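Local coordinates for solute-binding protein (Thermoactinomyces vulgaris, PDB 2ZYO) that binds maltotetraose, and probably other maltodextrins and cyclodextrins, probably for a bacterial sugar transport system, at residues A[89-101]-A[285-297]. Residues are numbered along the deposited sequence; the frame is centred on the assembly and turned at random.
Sequences VTKGLLQPIQVDN and YLSAYSKYPKYAT
Gln95 holds CG between its backbone N and carbonyl carbon (chi1 59°), and an extended chain beyond carries its amide across Leu286 to the turn 287-290; Leu286 meets it with CG anti to its own N (chi1 179°), leaving Leu286 CG 3.7 Å from Gln95 CG. The amide is fixed by a nearly straight bond, Gln95 NE2 to Ser287 O at 2.9 Å (176° at the hydrogen), with the acceptor in the amide plane. Ser290 N, closing the type I turn, reaches the same oxygen from the opposite face of its carbonyl plane, so two donors grip it. Water 2 takes the second N-H of Gln95 NE2 and donates to Ser290 O, while Gln95 OE1 lies 3.8 Å from Pro293 CB. A leucine in place of Gln95 would probably cost Ser287 O its side-chain donor and break the link through water 2. Two backbone bonds hold the short, irregular antiparallel pairing, Ala288 N to Leu93 O, 2.8 Å, and Gln95 N to Leu286 O, 3.0 Å, while water 1 bridges Leu286 N and Gln95 O. Farther along, Ile97 CG2 lies 4.0 Å from both Leu286 CB and Thr297 OG1, Val99 CG1 meets Thr297 CG2, and water 3 joins Gln98 N to Thr297 OG1. Leu94, diverging from Ser287, sets its methyls against Tyr285 CB and reaches Val78 and Trp80 of strand 77-81. The contact thus adds the short, weakly bonded strand 94-95 alongside strand 278-287 of the mixed sheet, with helix 61-71 touching Leu93 and Ser287, strand 120-136 meeting Pro96 and Ile97, and helix 293-302 packing on Ile97 and Val99.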
ATOM      1  N   VAL A  89     -13.562 -11.484   1.551  1.00 16.88           N
ATOM      2  CA  VAL A  89     -13.681 -12.830   0.989  1.00 18.10           C
ATOM      3  C   VAL A  89     -14.344 -13.801   1.971  1.00 20.56           C
ATOM      4  O   VAL A  89     -15.275 -14.523   1.601  1.00 21.26           O
ATOM      5  CB  VAL A  89     -12.306 -13.378   0.511  1.00 17.79           C
ATOM      6  CG1 VAL A  89     -12.395 -14.858   0.151  1.00 18.28           C
ATOM      7  CG2 VAL A  89     -11.800 -12.579  -0.686  1.00 19.28           C
ATOM      8  N   THR A  90     -13.870 -13.802   3.215  1.00 21.14           N
ATOM      9  CA  THR A  90     -14.387 -14.707   4.248  1.00 23.10           C
ATOM     10  C   THR A  90     -15.856 -14.444   4.595  1.00 23.16           C
ATOM     11  O   THR A  90     -16.586 -15.371   4.955  1.00 25.13           O
ATOM     12  CB  THR A  90     -13.526 -14.668   5.537  1.00 23.10           C
ATOM     13  OG1 THR A  90     -13.434 -13.324   6.021  1.00 24.16           O
ATOM     14  CG2 THR A  90     -12.126 -15.204   5.264  1.00 24.56           C
ATOM     15  N   LYS A  91     -16.280 -13.186   4.477  1.00 22.54           N
ATOM     16  CA  LYS A  91     -17.664 -12.785   4.756  1.00 22.08           C
ATOM     17  C   LYS A  91     -18.574 -12.919   3.530  1.00 20.65           C
ATOM     18  O   LYS A  91     -19.776 -12.644   3.603  1.00 21.27           O
ATOM     19  CB  LYS A  91     -17.712 -11.352   5.298  1.00 24.25           C
ATOM     20  CG  LYS A  91     -17.019 -11.155   6.644  1.00 27.87           C
ATOM     21  CD  LYS A  91     -17.906 -11.536   7.819  1.00 30.73           C
ATOM     22  CE  LYS A  91     -17.131 -11.485   9.129  1.00 31.40           C
ATOM     23  NZ  LYS A  91     -16.625 -10.115   9.444  1.00 32.70           N
ATOM     24  N   GLY A  92     -17.989 -13.342   2.412  1.00 18.58           N
ATOM     25  CA  GLY A  92     -18.741 -13.628   1.190  1.00 16.91           C
ATOM     26  C   GLY A  92     -19.231 -12.399   0.449  1.00 15.69           C
ATOM     27  O   GLY A  92     -20.265 -12.446  -0.220  1.00 14.53           O
ATOM     28  N   LEU A  93     -18.491 -11.298   0.571  1.00 13.92           N
ATOM     29  CA  LEU A  93     -18.816 -10.060  -0.135  1.00 12.32           C
ATOM     30  C   LEU A  93     -18.396 -10.105  -1.595  1.00 11.78           C
ATOM     31  O   LEU A  93     -19.017  -9.466  -2.451  1.00 11.15           O
ATOM     32  CB  LEU A  93     -18.146  -8.857   0.533  1.00 14.47           C
ATOM     33  CG  LEU A  93     -18.905  -8.098   1.621  1.00 18.48           C
ATOM     34  CD1 LEU A  93     -18.071  -6.925   2.084  1.00 16.78           C
ATOM     35  CD2 LEU A  93     -20.253  -7.617   1.109  1.00 17.48           C
ATOM     36  N   LEU A  94     -17.331 -10.853  -1.868  1.00 10.23           N
ATOM     37  CA  LEU A  94     -16.743 -10.905  -3.199  1.00 10.61           C
ATOM     38  C   LEU A  94     -16.745 -12.319  -3.754  1.00 12.16           C
ATOM     39  O   LEU A  94     -16.698 -13.293  -3.003  1.00 13.96           O
ATOM     40  CB  LEU A  94     -15.307 -10.368  -3.169  1.00 10.72           C
ATOM     41  CG  LEU A  94     -15.076  -8.962  -2.607  1.00 10.64           C
ATOM     42  CD1 LEU A  94     -13.594  -8.657  -2.588  1.00  9.68           C
ATOM     43  CD2 LEU A  94     -15.840  -7.897  -3.393  1.00  9.98           C
ATOM     44  N   GLN A  95     -16.815 -12.418  -5.078  1.00 11.04           N
ATOM     45  CA  GLN A  95     -16.658 -13.697  -5.763  1.00 10.34           C
ATOM     46  C   GLN A  95     -15.411 -13.633  -6.641  1.00 11.49           C
ATOM     47  O   GLN A  95     -15.017 -12.547  -7.074  1.00  9.96           O
ATOM     48  CB  GLN A  95     -17.903 -14.035  -6.589  1.00 10.52           C
ATOM     49  CG  GLN A  95     -18.272 -13.014  -7.649  1.00 11.48           C
ATOM     50  CD  GLN A  95     -19.443 -13.465  -8.497  1.00 11.96           C
ATOM     51  OE1 GLN A  95     -19.400 -14.531  -9.113  1.00 14.41           O
ATOM     52  NE2 GLN A  95     -20.494 -12.655  -8.539  1.00 11.90           N
ATOM     53  N   PRO A  96     -14.774 -14.791  -6.898  1.00 10.27           N
ATOM     54  CA  PRO A  96     -13.559 -14.773  -7.714  1.00 11.49           C
ATOM     55  C   PRO A  96     -13.836 -14.304  -9.135  1.00 12.43           C
ATOM     56  O   PRO A  96     -14.964 -14.428  -9.619  1.00 14.31           O
ATOM     57  CB  PRO A  96     -13.131 -16.244  -7.741  1.00 12.08           C
ATOM     58  CG  PRO A  96     -13.824 -16.877  -6.591  1.00 13.01           C
ATOM     59  CD  PRO A  96     -15.118 -16.155  -6.461  1.00 11.68           C
ATOM     60  N   ILE A  97     -12.818 -13.750  -9.788  1.00 10.96           N
ATOM     61  CA  ILE A  97     -12.901 -13.500 -11.220  1.00 11.87           C
ATOM     62  C   ILE A  97     -12.269 -14.660 -11.976  1.00 10.74           C
ATOM     63  O   ILE A  97     -11.338 -15.306 -11.484  1.00 12.38           O
ATOM     64  CB  ILE A  97     -12.271 -12.149 -11.650  1.00 11.30           C
ATOM     65  CG1 ILE A  97     -10.808 -12.040 -11.204  1.00 12.32           C
ATOM     66  CG2 ILE A  97     -13.106 -10.986 -11.119  1.00 13.09           C
ATOM     67  CD1 ILE A  97     -10.016 -10.968 -11.953  1.00 12.12           C
ATOM     68  N   GLN A  98     -12.797 -14.925 -13.163  1.00 11.35           N
ATOM     69  CA  GLN A  98     -12.274 -15.976 -14.012  1.00 13.22           C
ATOM     70  C   GLN A  98     -11.685 -15.362 -15.274  1.00 12.67           C
ATOM     71  O   GLN A  98     -12.407 -15.001 -16.209  1.00 13.67           O
ATOM     72  CB  GLN A  98     -13.365 -17.002 -14.333  1.00 15.26           C
ATOM     73  CG  GLN A  98     -13.852 -17.756 -13.103  1.00 21.40           C
ATOM     74  CD  GLN A  98     -14.899 -18.793 -13.432  1.00 25.50           C
ATOM     75  OE1 GLN A  98     -16.086 -18.482 -13.543  1.00 28.74           O
ATOM     76  NE2 GLN A  98     -14.467 -20.043 -13.578  1.00 27.83           N
ATOM     77  N   VAL A  99     -10.364 -15.210 -15.261  1.00 11.84           N
ATOM     78  CA  VAL A  99      -9.609 -14.723 -16.410  1.00 12.07           C
ATOM     79  C   VAL A  99      -8.432 -15.656 -16.673  1.00 11.96           C
ATOM     80  O   VAL A  99      -7.966 -16.348 -15.764  1.00 12.20           O
ATOM     81  CB  VAL A  99      -9.097 -13.264 -16.212  1.00 12.21           C
ATOM     82  CG1 VAL A  99     -10.264 -12.289 -16.091  1.00 12.50           C
ATOM     83  CG2 VAL A  99      -8.173 -13.153 -14.998  1.00 11.37           C
ATOM     84  N   ASP A 100      -7.962 -15.675 -17.917  1.00 11.69           N
ATOM     85  CA  ASP A 100      -6.837 -16.522 -18.303  1.00 12.68           C
ATOM     86  C   ASP A 100      -5.539 -15.997 -17.707  1.00 13.05           C
ATOM     87  O   ASP A 100      -5.449 -14.826 -17.333  1.00 11.74           O
ATOM     88  CB  ASP A 100      -6.710 -16.585 -19.828  1.00 15.35           C
ATOM     89  CG  ASP A 100      -7.968 -17.100 -20.506  1.00 18.45           C
ATOM     90  OD1 ASP A 100      -8.714 -17.887 -19.885  1.00 20.11           O
ATOM     91  OD2 ASP A 100      -8.203 -16.720 -21.672  1.00 21.41           O
ATOM     92  N   ASN A 101      -4.533 -16.864 -17.628  1.00 13.11           N
ATOM     93  CA  ASN A 101      -3.212 -16.464 -17.142  1.00 14.01           C
ATOM     94  C   ASN A 101      -2.612 -15.322 -17.961  1.00 14.54           C
ATOM     95  O   ASN A 101      -1.878 -14.489 -17.425  1.00 14.74           O
ATOM     96  CB  ASN A 101      -2.257 -17.660 -17.108  1.00 15.78           C
ATOM     97  CG  ASN A 101      -0.957 -17.352 -16.379  1.00 14.03           C
ATOM     98  OD1 ASN A 101       0.123 -17.404 -16.969  1.00 20.32           O
ATOM     99  ND2 ASN A 101      -1.056 -17.019 -15.096  1.00 13.88           N
ATOM    100  N   TYR A 285     -12.819  -5.205  -7.741  1.00  7.87           N
ATOM    101  CA  TYR A 285     -13.306  -6.507  -7.277  1.00  8.31           C
ATOM    102  C   TYR A 285     -14.731  -6.737  -7.756  1.00  7.27           C
ATOM    103  O   TYR A 285     -15.433  -5.792  -8.113  1.00  7.03           O
ATOM    104  CB  TYR A 285     -13.212  -6.619  -5.749  1.00  8.56           C
ATOM    105  CG  TYR A 285     -11.922  -6.059  -5.198  1.00 10.05           C
ATOM    106  CD1 TYR A 285     -10.691  -6.524  -5.657  1.00 12.53           C
ATOM    107  CD2 TYR A 285     -11.932  -5.053  -4.236  1.00  8.89           C
ATOM    108  CE1 TYR A 285      -9.500  -6.000  -5.172  1.00 12.09           C
ATOM    109  CE2 TYR A 285     -10.741  -4.525  -3.737  1.00 10.20           C
ATOM    110  CZ  TYR A 285      -9.534  -5.004  -4.213  1.00 13.24           C
ATOM    111  OH  TYR A 285      -8.354  -4.491  -3.734  1.00 13.54           O
ATOM    112  N   LEU A 286     -15.143  -8.001  -7.773  1.00  7.36           N
ATOM    113  CA  LEU A 286     -16.457  -8.390  -8.265  1.00  8.23           C
ATOM    114  C   LEU A 286     -17.360  -8.791  -7.107  1.00  7.53           C
ATOM    115  O   LEU A 286     -17.078  -9.760  -6.396  1.00  8.49           O
ATOM    116  CB  LEU A 286     -16.318  -9.547  -9.264  1.00  8.55           C
ATOM    117  CG  LEU A 286     -17.571 -10.149  -9.910  1.00  8.34           C
ATOM    118  CD1 LEU A 286     -18.388  -9.101 -10.648  1.00  8.41           C
ATOM    119  CD2 LEU A 286     -17.178 -11.286 -10.844  1.00  9.16           C
ATOM    120  N   SER A 287     -18.444  -8.041  -6.927  1.00  8.95           N
ATOM    121  CA  SER A 287     -19.398  -8.317  -5.860  1.00  8.04           C
ATOM    122  C   SER A 287     -19.982  -9.714  -6.000  1.00  8.60           C
ATOM    123  O   SER A 287     -20.344 -10.135  -7.099  1.00  9.51           O
ATOM    124  CB  SER A 287     -20.530  -7.291  -5.872  1.00  8.34           C
ATOM    125  OG  SER A 287     -21.590  -7.690  -5.017  1.00  9.59           O
ATOM    126  N   ALA A 288     -20.082 -10.418  -4.874  1.00  8.03           N
ATOM    127  CA  ALA A 288     -20.701 -11.744  -4.836  1.00  7.56           C
ATOM    128  C   ALA A 288     -22.187 -11.669  -5.188  1.00  8.33           C
ATOM    129  O   ALA A 288     -22.804 -12.679  -5.528  1.00 10.25           O
ATOM    130  CB  ALA A 288     -20.511 -12.375  -3.467  1.00  8.47           C
ATOM    131  N   TYR A 289     -22.742 -10.460  -5.118  1.00  8.27           N
ATOM    132  CA  TYR A 289     -24.162 -10.235  -5.373  1.00  8.97           C
ATOM    133  C   TYR A 289     -24.449  -9.799  -6.806  1.00  9.03           C
ATOM    134  O   TYR A 289     -25.607  -9.592  -7.175  1.00 10.83           O
ATOM    135  CB  TYR A 289     -24.719  -9.217  -4.371  1.00  8.51           C
ATOM    136  CG  TYR A 289     -24.541  -9.665  -2.942  1.00  8.57           C
ATOM    137  CD1 TYR A 289     -25.462 -10.523  -2.345  1.00  8.48           C
ATOM    138  CD2 TYR A 289     -23.437  -9.255  -2.198  1.00  9.40           C
ATOM    139  CE1 TYR A 289     -25.297 -10.949  -1.036  1.00 11.40           C
ATOM    140  CE2 TYR A 289     -23.262  -9.677  -0.887  1.00 11.70           C
ATOM    141  CZ  TYR A 289     -24.194 -10.523  -0.313  1.00 12.26           C
ATOM    142  OH  TYR A 289     -24.019 -10.943   0.982  1.00 12.85           O
ATOM    143  N   SER A 290     -23.401  -9.676  -7.617  1.00  8.71           N
ATOM    144  CA  SER A 290     -23.575  -9.337  -9.024  1.00  9.05           C
ATOM    145  C   SER A 290     -24.289 -10.463  -9.761  1.00 11.11           C
ATOM    146  O   SER A 290     -23.930 -11.636  -9.618  1.00 11.49           O
ATOM    147  CB  SER A 290     -22.234  -9.054  -9.700  1.00  9.36           C
ATOM    148  OG  SER A 290     -22.427  -8.787 -11.080  1.00  9.63           O
ATOM    149  N   LYS A 291     -25.296 -10.088 -10.543  1.00 12.36           N
ATOM    150  CA  LYS A 291     -26.059 -11.035 -11.354  1.00 12.79           C
ATOM    151  C   LYS A 291     -25.394 -11.239 -12.713  1.00 11.91           C
ATOM    152  O   LYS A 291     -25.830 -12.077 -13.509  1.00 12.71           O
ATOM    153  CB  LYS A 291     -27.499 -10.544 -11.542  1.00 14.53           C
ATOM    154  CG  LYS A 291     -28.281 -10.347 -10.246  1.00 18.72           C
ATOM    155  CD  LYS A 291     -28.859 -11.655  -9.719  1.00 24.21           C
ATOM    156  CE  LYS A 291     -29.713 -11.431  -8.473  1.00 25.97           C
ATOM    157  NZ  LYS A 291     -30.814 -10.439  -8.673  1.00 30.06           N
ATOM    158  N   TYR A 292     -24.333 -10.475 -12.969  1.00 10.04           N
ATOM    159  CA  TYR A 292     -23.648 -10.512 -14.261  1.00  9.63           C
ATOM    160  C   TYR A 292     -22.128 -10.645 -14.122  1.00  9.98           C
ATOM    161  O   TYR A 292     -21.389  -9.771 -14.578  1.00 10.47           O
ATOM    162  CB  TYR A 292     -23.998  -9.268 -15.087  1.00 10.19           C
ATOM    163  CG  TYR A 292     -25.480  -8.997 -15.189  1.00 13.75           C
ATOM    164  CD1 TYR A 292     -26.272  -9.679 -16.114  1.00 13.89           C
ATOM    165  CD2 TYR A 292     -26.092  -8.061 -14.356  1.00 14.37           C
ATOM    166  CE1 TYR A 292     -27.642  -9.434 -16.204  1.00 15.20           C
ATOM    167  CE2 TYR A 292     -27.455  -7.807 -14.438  1.00 15.31           C
ATOM    168  CZ  TYR A 292     -28.222  -8.495 -15.364  1.00 15.68           C
ATOM    169  OH  TYR A 292     -29.572  -8.242 -15.444  1.00 19.59           O
ATOM    170  N   PRO A 293     -21.653 -11.752 -13.515  1.00 10.04           N
ATOM    171  CA  PRO A 293     -20.214 -11.920 -13.292  1.00 10.21           C
ATOM    172  C   PRO A 293     -19.375 -11.890 -14.578  1.00  9.97           C
ATOM    173  O   PRO A 293     -18.308 -11.273 -14.597  1.00 10.49           O
ATOM    174  CB  PRO A 293     -20.116 -13.292 -12.611  1.00 12.08           C
ATOM    175  CG  PRO A 293     -21.387 -13.989 -12.959  1.00 11.52           C
ATOM    176  CD  PRO A 293     -22.415 -12.910 -13.007  1.00 11.32           C
ATOM    177  N   LYS A 294     -19.852 -12.530 -15.644  1.00 10.44           N
ATOM    178  CA  LYS A 294     -19.083 -12.591 -16.893  1.00 10.22           C
ATOM    179  C   LYS A 294     -18.969 -11.231 -17.578  1.00  8.27           C
ATOM    180  O   LYS A 294     -17.878 -10.826 -17.982  1.00  8.48           O
ATOM    181  CB  LYS A 294     -19.654 -13.639 -17.852  1.00 12.92           C
ATOM    182  CG  LYS A 294     -19.527 -15.067 -17.341  1.00 17.03           C
ATOM    183  CD  LYS A 294     -20.088 -16.061 -18.341  1.00 20.71           C
ATOM    184  CE  LYS A 294     -19.971 -17.486 -17.823  1.00 23.55           C
ATOM    185  NZ  LYS A 294     -20.573 -18.473 -18.768  1.00 25.59           N
ATOM    186  N   TYR A 295     -20.093 -10.530 -17.707  1.00  8.27           N
ATOM    187  CA  TYR A 295     -20.090  -9.191 -18.291  1.00  9.02           C
ATOM    188  C   TYR A 295     -19.341  -8.183 -17.417  1.00  8.94           C
ATOM    189  O   TYR A 295     -18.604  -7.341 -17.934  1.00  8.88           O
ATOM    190  CB  TYR A 295     -21.516  -8.706 -18.555  1.00  9.05           C
ATOM    191  CG  TYR A 295     -22.099  -9.165 -19.874  1.00  9.66           C
ATOM    192  CD1 TYR A 295     -22.877 -10.324 -19.951  1.00 10.56           C
ATOM    193  CD2 TYR A 295     -21.889  -8.432 -21.041  1.00 10.54           C
ATOM    194  CE1 TYR A 295     -23.426 -10.741 -21.165  1.00 12.87           C
ATOM    195  CE2 TYR A 295     -22.432  -8.841 -22.257  1.00 11.96           C
ATOM    196  CZ  TYR A 295     -23.197  -9.994 -22.310  1.00 13.20           C
ATOM    197  OH  TYR A 295     -23.734 -10.392 -23.513  1.00 15.59           O
ATOM    198  N   ALA A 296     -19.523  -8.275 -16.099  1.00  9.75           N
ATOM    199  CA  ALA A 296     -18.822  -7.382 -15.173  1.00  8.63           C
ATOM    200  C   ALA A 296     -17.311  -7.586 -15.228  1.00  8.80           C
ATOM    201  O   ALA A 296     -16.552  -6.629 -15.093  1.00  8.17           O
ATOM    202  CB  ALA A 296     -19.336  -7.558 -13.751  1.00  9.41           C
ATOM    203  N   THR A 297     -16.885  -8.831 -15.441  1.00  8.94           N
ATOM    204  CA  THR A 297     -15.463  -9.156 -15.559  1.00  8.28           C
ATOM    205  C   THR A 297     -14.884  -8.623 -16.872  1.00  8.88           C
ATOM    206  O   THR A 297     -13.718  -8.230 -16.927  1.00  8.76           O
ATOM    207  CB  THR A 297     -15.213 -10.672 -15.404  1.00  8.03           C
ATOM    208  OG1 THR A 297     -15.703 -11.099 -14.128  1.00  9.83           O
ATOM    209  CG2 THR A 297     -13.728 -11.006 -15.494  1.00  9.30           C
TER
HETATM  210  O   HOH W   1     -13.879 -10.121  -6.386  1.00  8.77           O
HETATM  211  O   HOH W   2     -22.796 -14.080  -9.422  1.00 25.58           O
HETATM  212  O   HOH W   3     -15.346 -13.757 -13.842  1.00 13.31           O